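SidF, inhibitor of growth family, member 3 (Legionella pneumophila subsp. pneumophila, PDB 4FYE) is a phosphoinositide phosphatase of Legionella that probably removes the 3-phosphate from phosphatidylinositol 3,4,5-trisphosphate. Local coordinates at residues Ser277-Ala282 and Phe377-Gln382; Ser56-His61 and Asp697-Thr702. The protein carries 1 engineered substitution. All blocks are in the same frame, centred on the assembly; numbering follows the deposited sequence.

Contact 1. Residues Ser277-Ala282 and Phe377-Gln382; sequences SDFKGA and FEYVRQ
Phe-279 and Tyr-379 meet through the outer ends of their rings, and these two side chains make the whole contact between residues 277-282 and 377-382. Phe-279 CZ lies 3.5 Å from Tyr-379 OH. Phe-279 CZ also packs on carbon, 3.6 Å from Tyr-379 CE2 and 3.7 Å from Tyr-379 CZ, so the far end of the phenylalanine touches the hydroxyl, CZ and CE2 of Tyr-379. The hydroxyl oxygen arrives at the edge of the Phe-279 ring, close to its plane, and makes no hydrogen bond across the interface. The ring planes are inclined by 39° with centroids 5.7 Å apart, an oblique aromatic pair that is neither a parallel-displaced stack nor a T-shaped one.

The side chains approach from opposite directions and both CB atoms point toward the other segment. Long reach is needed, because the Phe-279 and Tyr-379 CA atoms, the nearest pair, are still 12.3 Å apart. On the helix, chi1 of -71° sets the tyrosine CG beside the backbone N and anti to the carbonyl carbon, with the end of the ring at Phe-279. Phe-279 is carried at the end of a short 3-10 segment, itself tied down through Asp-278: OD1 accepts a hydrogen bond from Leu-239 N, and the carbonyl O accepts one from Lys-286 NZ.

Both rings are buried. Ile-290 of helix 284-311 packs against each of them, while Lys-291 and Met-274 also touch Tyr-379. Helix 373-387 thus meets the 3-10 segment 277-279 and helix 284-311 through Tyr-379, lies against strand 402-416 through Phe-377 and Arg-381, and is joined to helix 522-583 by the Arg-381 to Glu-543 salt bridge.

Contact 2. Residues Ser56-His61 and Asp697-Thr702; sequences SQYDKH and DRELTT
The carboxylate of Glu-699 is gripped by two hydroxyls from the loop after strand 50-55, one on each oxygen. Ser-56 OG donates to Glu-699 OE2 over 2.6 Å, meeting the oxygen on its syn side but 31° out of the carboxylate plane. Tyr-58 OH donates to Glu-699 OE1; the modelled separation of 2.4 Å is very short, and that exact length is doubtful. Here the carboxylate oxygen lies at the edge of the phenol ring, in its plane, while ring and carboxylate planes stand nearly perpendicular at 87°. A bend at chi2 (-63°) turns the glutamate chain so that its head group faces both donors.

The approach of Ser-56 CB to Glu-699 OE2, 3.6 Å, simply follows from the serine bond and is no separate apolar contact.

Backbone bonds hold the two sides separately. Ser-56 pairs with Arg-188 of strand 184-189, which extends the pairing of strand 50-55 by a residue into the loop, and a 3.1 Å bond from Leu-700 N to Asp-697 O lies near the junction of helices 692-699 and 701-712.

Because Ser-56 OG donates to Glu-699, its hydrogen bond with His-187 NE2 should be one it accepts. The resulting relay, from His-187 NE2 through Ser-56 OG to Glu-699 OE2, is consistent with a proton on NE2 and an ionised glutamate.

Overall arrangement
The two contacts lie on opposite sides of the chain's centre, with their own centres about 39 Å apart and nearest atoms about 25 Å apart. In sequence, 277-282 and 377-382 both fall between the segments of contact 2, which joins residues near the start of the chain to others near its end. The six-stranded mixed sheet relates them: segment 56-61 follows its strand 50-55, and segment 277-282 follows strand 260-268 at one edge of it. Contact 1 ties the latter loop to helix 373-387, which packs on strand 402-416 of the four-stranded sheet; contact 2 ties the former to the late helices 692-699 and 701-712, bringing distant parts of the chain into one fold.

Contact 1. Residues Ser277-Ala282 and Phe377-Gln382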
loop_
_atom_site.group_PDB
_atom_site.type_symbol
_atom_site.label_atom_id
_atom_site.label_comp_id
_atom_site.label_asym_id
_atom_site.label_seq_id
_atom_site.Cartn_x
_atom_site.Cartn_y
_atom_site.Cartn_z
ATOM N N SER A 277 4.305 -12.457 13.988
ATOM C CA SER A 277 3.807 -13.255 15.102
ATOM C C SER A 277 4.831 -14.245 15.635
ATOM O O SER A 277 4.928 -14.478 16.834
ATOM C CB SER A 277 2.548 -14.004 14.676
ATOM O OG SER A 277 2.736 -14.629 13.420
ATOM N N ASP A 278 5.599 -14.822 14.730
ATOM C CA ASP A 278 6.541 -15.865 15.079
ATOM C C ASP A 278 7.614 -15.302 16.003
ATOM O O ASP A 278 8.345 -16.045 16.649
ATOM C CB ASP A 278 7.157 -16.464 13.816
ATOM C CG ASP A 278 6.124 -17.128 12.924
ATOM O OD1 ASP A 278 5.931 -18.353 13.046
ATOM O OD2 ASP A 278 5.499 -16.426 12.106
ATOM N N PHE A 279 7.696 -13.979 16.049
ATOM C CA PHE A 279 8.767 -13.246 16.720
ATOM C C PHE A 279 8.950 -13.440 18.228
ATOM O O PHE A 279 10.073 -13.407 18.717
ATOM C CB PHE A 279 8.618 -11.756 16.433
ATOM C CG PHE A 279 9.846 -11.136 15.857
ATOM C CD1 PHE A 279 11.023 -11.125 16.569
ATOM C CD2 PHE A 279 9.823 -10.574 14.597
ATOM C CE1 PHE A 279 12.161 -10.558 16.041
ATOM C CE2 PHE A 279 10.958 -10.007 14.061
ATOM C CZ PHE A 279 12.130 -9.998 14.785
ATOM N N LYS A 280 7.869 -13.587 18.976
ATOM C CA LYS A 280 7.965 -13.567 20.432
ATOM C C LYS A 280 8.844 -14.668 21.018
ATOM O O LYS A 280 8.806 -15.816 20.577
ATOM C CB LYS A 280 6.574 -13.679 21.044
ATOM C CG LYS A 280 5.989 -15.080 20.980
ATOM C CD LYS A 280 4.906 -15.280 22.029
ATOM C CE LYS A 280 4.910 -16.702 22.573
ATOM N NZ LYS A 280 3.924 -16.894 23.674
ATOM N N GLY A 281 9.631 -14.305 22.027
ATOM C CA GLY A 281 10.419 -15.267 22.774
ATOM C C GLY A 281 11.314 -16.131 21.913
ATOM O O GLY A 281 11.350 -17.345 22.079
ATOM N N ALA A 282 12.017 -15.519 20.973
ATOM C CA ALA A 282 12.741 -16.293 19.990
ATOM C C ALA A 282 14.259 -16.208 20.160
ATOM O O ALA A 282 14.803 -15.151 20.452
ATOM C CB ALA A 282 12.345 -15.845 18.604
ATOM N N PHE A 377 10.998 -2.161 10.814
ATOM C CA PHE A 377 11.793 -1.130 10.181
ATOM C C PHE A 377 13.097 -1.772 9.772
ATOM O O PHE A 377 13.461 -1.788 8.602
ATOM C CB PHE A 377 12.007 0.089 11.098
ATOM C CG PHE A 377 13.173 0.946 10.690
ATOM C CD1 PHE A 377 13.117 1.703 9.537
ATOM C CD2 PHE A 377 14.333 0.958 11.436
ATOM C CE1 PHE A 377 14.180 2.497 9.145
ATOM C CE2 PHE A 377 15.429 1.734 11.039
ATOM C CZ PHE A 377 15.352 2.517 9.889
ATOM N N GLU A 378 13.775 -2.332 10.752
ATOM C CA GLU A 378 15.152 -2.762 10.555
ATOM C C GLU A 378 15.364 -3.889 9.528
ATOM O O GLU A 378 16.244 -3.766 8.679
ATOM C CB GLU A 378 15.825 -3.068 11.873
ATOM C CG GLU A 378 16.850 -2.013 12.197
ATOM C CD GLU A 378 17.397 -2.125 13.612
ATOM O OE1 GLU A 378 17.984 -3.187 13.977
ATOM O OE2 GLU A 378 17.262 -1.126 14.359
ATOM N N TYR A 379 14.527 -4.927 9.546
ATOM C CA TYR A 379 14.703 -6.057 8.640
ATOM C C TYR A 379 14.378 -5.718 7.198
ATOM O O TYR A 379 14.967 -6.279 6.262
ATOM C CB TYR A 379 13.824 -7.203 9.071
ATOM C CG TYR A 379 14.254 -7.884 10.345
ATOM C CD1 TYR A 379 15.154 -7.275 11.219
ATOM C CD2 TYR A 379 13.773 -9.140 10.679
ATOM C CE1 TYR A 379 15.578 -7.898 12.380
ATOM C CE2 TYR A 379 14.142 -9.724 11.871
ATOM C CZ TYR A 379 15.049 -9.095 12.687
ATOM O OH TYR A 379 15.461 -9.683 13.796
ATOM N N VAL A 380 13.415 -4.827 7.017
ATOM C CA VAL A 380 12.900 -4.583 5.692
ATOM C C VAL A 380 13.897 -3.651 5.056
ATOM O O VAL A 380 14.379 -3.906 3.935
ATOM C CB VAL A 380 11.456 -4.010 5.730
ATOM C CG1 VAL A 380 11.108 -3.356 4.409
ATOM C CG2 VAL A 380 10.421 -5.075 6.091
ATOM N N ARG A 381 14.280 -2.611 5.791
ATOM C CA ARG A 381 15.299 -1.682 5.304
ATOM C C ARG A 381 16.637 -2.380 4.942
ATOM O O ARG A 381 17.268 -2.047 3.964
ATOM C CB ARG A 381 15.434 -0.506 6.282
ATOM C CG ARG A 381 16.833 -0.104 6.667
ATOM C CD ARG A 381 17.463 0.806 5.652
ATOM N NE ARG A 381 18.826 0.383 5.349
ATOM C CZ ARG A 381 19.572 -0.508 6.018
ATOM N NH1 ARG A 381 19.126 -1.127 7.102
ATOM N NH2 ARG A 381 20.794 -0.782 5.587
ATOM N N GLN A 382 17.013 -3.409 5.672
ATOM C CA GLN A 382 18.246 -4.135 5.383
ATOM C C GLN A 382 18.111 -5.020 4.121
ATOM O O GLN A 382 19.019 -5.050 3.250
ATOM C CB GLN A 382 18.616 -4.934 6.632
ATOM C CG GLN A 382 19.599 -6.069 6.464
ATOM C CD GLN A 382 20.075 -6.652 7.794
ATOM O OE1 GLN A 382 21.228 -7.105 7.891
ATOM N NE2 GLN A 382 19.209 -6.620 8.833
#

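Contact 2. Residues Ser56-His61 and Asp697-Thr702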
loop_
_atom_site.group_PDB
_atom_site.type_symbol
_atom_site.label_atom_id
_atom_site.label_comp_id
_atom_site.label_asym_id
_atom_site.label_seq_id
_atom_site.Cartn_x
_atom_site.Cartn_y
_atom_site.Cartn_z
ATOM N N SER A 56 -21.309 5.959 -4.563
ATOM C CA SER A 56 -21.826 6.878 -3.525
ATOM C C SER A 56 -23.288 7.231 -3.816
ATOM O O SER A 56 -23.633 7.500 -4.959
ATOM C CB SER A 56 -21.006 8.161 -3.431
ATOM O OG SER A 56 -19.701 7.870 -2.962
ATOM N N GLN A 57 -24.108 7.176 -2.770
ATOM C CA GLN A 57 -25.449 7.757 -2.701
ATOM C C GLN A 57 -25.443 8.815 -1.553
ATOM O O GLN A 57 -24.599 8.767 -0.649
ATOM C CB GLN A 57 -26.504 6.669 -2.414
ATOM C CG GLN A 57 -26.676 5.524 -3.437
ATOM C CD GLN A 57 -26.973 6.009 -4.867
ATOM O OE1 GLN A 57 -26.489 5.436 -5.841
ATOM N NE2 GLN A 57 -27.764 7.065 -4.995
ATOM N N TYR A 58 -26.379 9.766 -1.592
ATOM C CA TYR A 58 -26.386 10.880 -0.664
ATOM C C TYR A 58 -27.775 11.133 -0.191
ATOM O O TYR A 58 -28.692 10.784 -0.878
ATOM C CB TYR A 58 -25.911 12.144 -1.366
ATOM C CG TYR A 58 -24.551 11.983 -1.954
ATOM C CD1 TYR A 58 -24.388 11.633 -3.314
ATOM C CD2 TYR A 58 -23.398 12.170 -1.152
ATOM C CE1 TYR A 58 -23.111 11.479 -3.850
ATOM C CE2 TYR A 58 -22.150 12.031 -1.679
ATOM C CZ TYR A 58 -22.012 11.661 -2.986
ATOM O OH TYR A 58 -20.784 11.492 -3.450
ATOM N N ASP A 59 -27.921 11.775 0.961
ATOM C CA ASP A 59 -29.219 12.254 1.424
ATOM C C ASP A 59 -29.540 13.653 0.833
ATOM O O ASP A 59 -28.747 14.227 0.082
ATOM C CB ASP A 59 -29.243 12.301 2.959
ATOM C CG ASP A 59 -28.265 13.338 3.543
ATOM O OD1 ASP A 59 -27.801 14.269 2.823
ATOM O OD2 ASP A 59 -27.936 13.210 4.745
ATOM N N LYS A 60 -30.666 14.220 1.237
ATOM C CA LYS A 60 -31.102 15.487 0.671
ATOM C C LYS A 60 -30.167 16.632 1.029
ATOM O O LYS A 60 -30.274 17.740 0.456
ATOM C CB LYS A 60 -32.489 15.893 1.175
ATOM C CG LYS A 60 -33.380 14.781 1.695
ATOM C CD LYS A 60 -34.764 15.383 1.930
ATOM C CE LYS A 60 -34.953 15.796 3.360
ATOM N NZ LYS A 60 -34.442 14.684 4.196
ATOM N N HIS A 61 -29.297 16.400 2.004
ATOM C CA HIS A 61 -28.319 17.403 2.368
ATOM C C HIS A 61 -27.028 17.244 1.636
ATOM O O HIS A 61 -26.113 18.035 1.827
ATOM C CB HIS A 61 -28.115 17.407 3.861
ATOM C CG HIS A 61 -29.315 17.921 4.612
ATOM N ND1 HIS A 61 -30.217 17.096 5.212
ATOM C CD2 HIS A 61 -29.758 19.225 4.836
ATOM C CE1 HIS A 61 -31.194 17.843 5.785
ATOM N NE2 HIS A 61 -30.911 19.143 5.552
ATOM N N ASP A 697 -12.789 14.361 0.713
ATOM C CA ASP A 697 -12.211 13.555 1.751
ATOM C C ASP A 697 -13.315 12.577 2.252
ATOM O O ASP A 697 -13.022 11.469 2.564
ATOM C CB ASP A 697 -11.618 14.457 2.859
ATOM C CG ASP A 697 -10.546 13.746 3.719
ATOM O OD1 ASP A 697 -9.856 12.804 3.226
ATOM O OD2 ASP A 697 -10.359 14.162 4.889
ATOM N N ARG A 698 -14.586 12.998 2.236
ATOM C CA ARG A 698 -15.679 12.194 2.711
ATOM C C ARG A 698 -15.793 10.960 1.882
ATOM O O ARG A 698 -16.205 9.918 2.373
ATOM C CB ARG A 698 -16.997 12.970 2.726
ATOM C CG ARG A 698 -17.070 13.941 3.892
ATOM C CD ARG A 698 -18.369 14.655 3.898
ATOM N NE ARG A 698 -18.518 15.485 5.094
ATOM C CZ ARG A 698 -19.567 16.306 5.301
ATOM N NH1 ARG A 698 -20.507 16.409 4.367
ATOM N NH2 ARG A 698 -19.684 17.023 6.447
ATOM N N GLU A 699 -15.309 11.001 0.668
ATOM C CA GLU A 699 -15.548 9.848 -0.207
ATOM C C GLU A 699 -14.607 8.690 0.171
ATOM O O GLU A 699 -14.985 7.513 0.081
ATOM C CB GLU A 699 -15.343 10.207 -1.680
ATOM C CG GLU A 699 -16.281 11.247 -2.298
ATOM C CD GLU A 699 -17.723 10.786 -2.309
ATOM O OE1 GLU A 699 -18.564 11.615 -2.649
ATOM O OE2 GLU A 699 -18.040 9.617 -1.956
ATOM N N LEU A 700 -13.407 9.038 0.628
ATOM C CA LEU A 700 -12.273 8.105 0.681
ATOM C C LEU A 700 -12.320 7.021 1.760
ATOM O O LEU A 700 -11.542 6.076 1.732
ATOM C CB LEU A 700 -10.975 8.895 0.764
ATOM C CG LEU A 700 -11.046 10.031 -0.250
ATOM C CD1 LEU A 700 -9.915 11.007 0.017
ATOM C CD2 LEU A 700 -10.952 9.458 -1.659
ATOM N N THR A 701 -13.237 7.061 2.712
ATOM C CA THR A 701 -13.171 5.958 3.734
ATOM C C THR A 701 -13.873 4.727 3.253
ATOM O O THR A 701 -13.717 3.604 3.804
ATOM C CB THR A 701 -13.747 6.364 5.075
ATOM O OG1 THR A 701 -14.753 7.371 4.827
ATOM C CG2 THR A 701 -12.597 6.946 5.955
ATOM N N THR A 702 -14.613 4.885 2.185
ATOM C CA THR A 702 -15.444 3.771 1.789
ATOM C C THR A 702 -14.673 2.570 1.244
ATOM O O THR A 702 -14.949 1.443 1.658
ATOM C CB THR A 702 -16.784 4.192 1.096
ATOM O OG1 THR A 702 -16.766 3.864 -0.257
ATOM C CG2 THR A 702 -17.075 5.622 1.268
#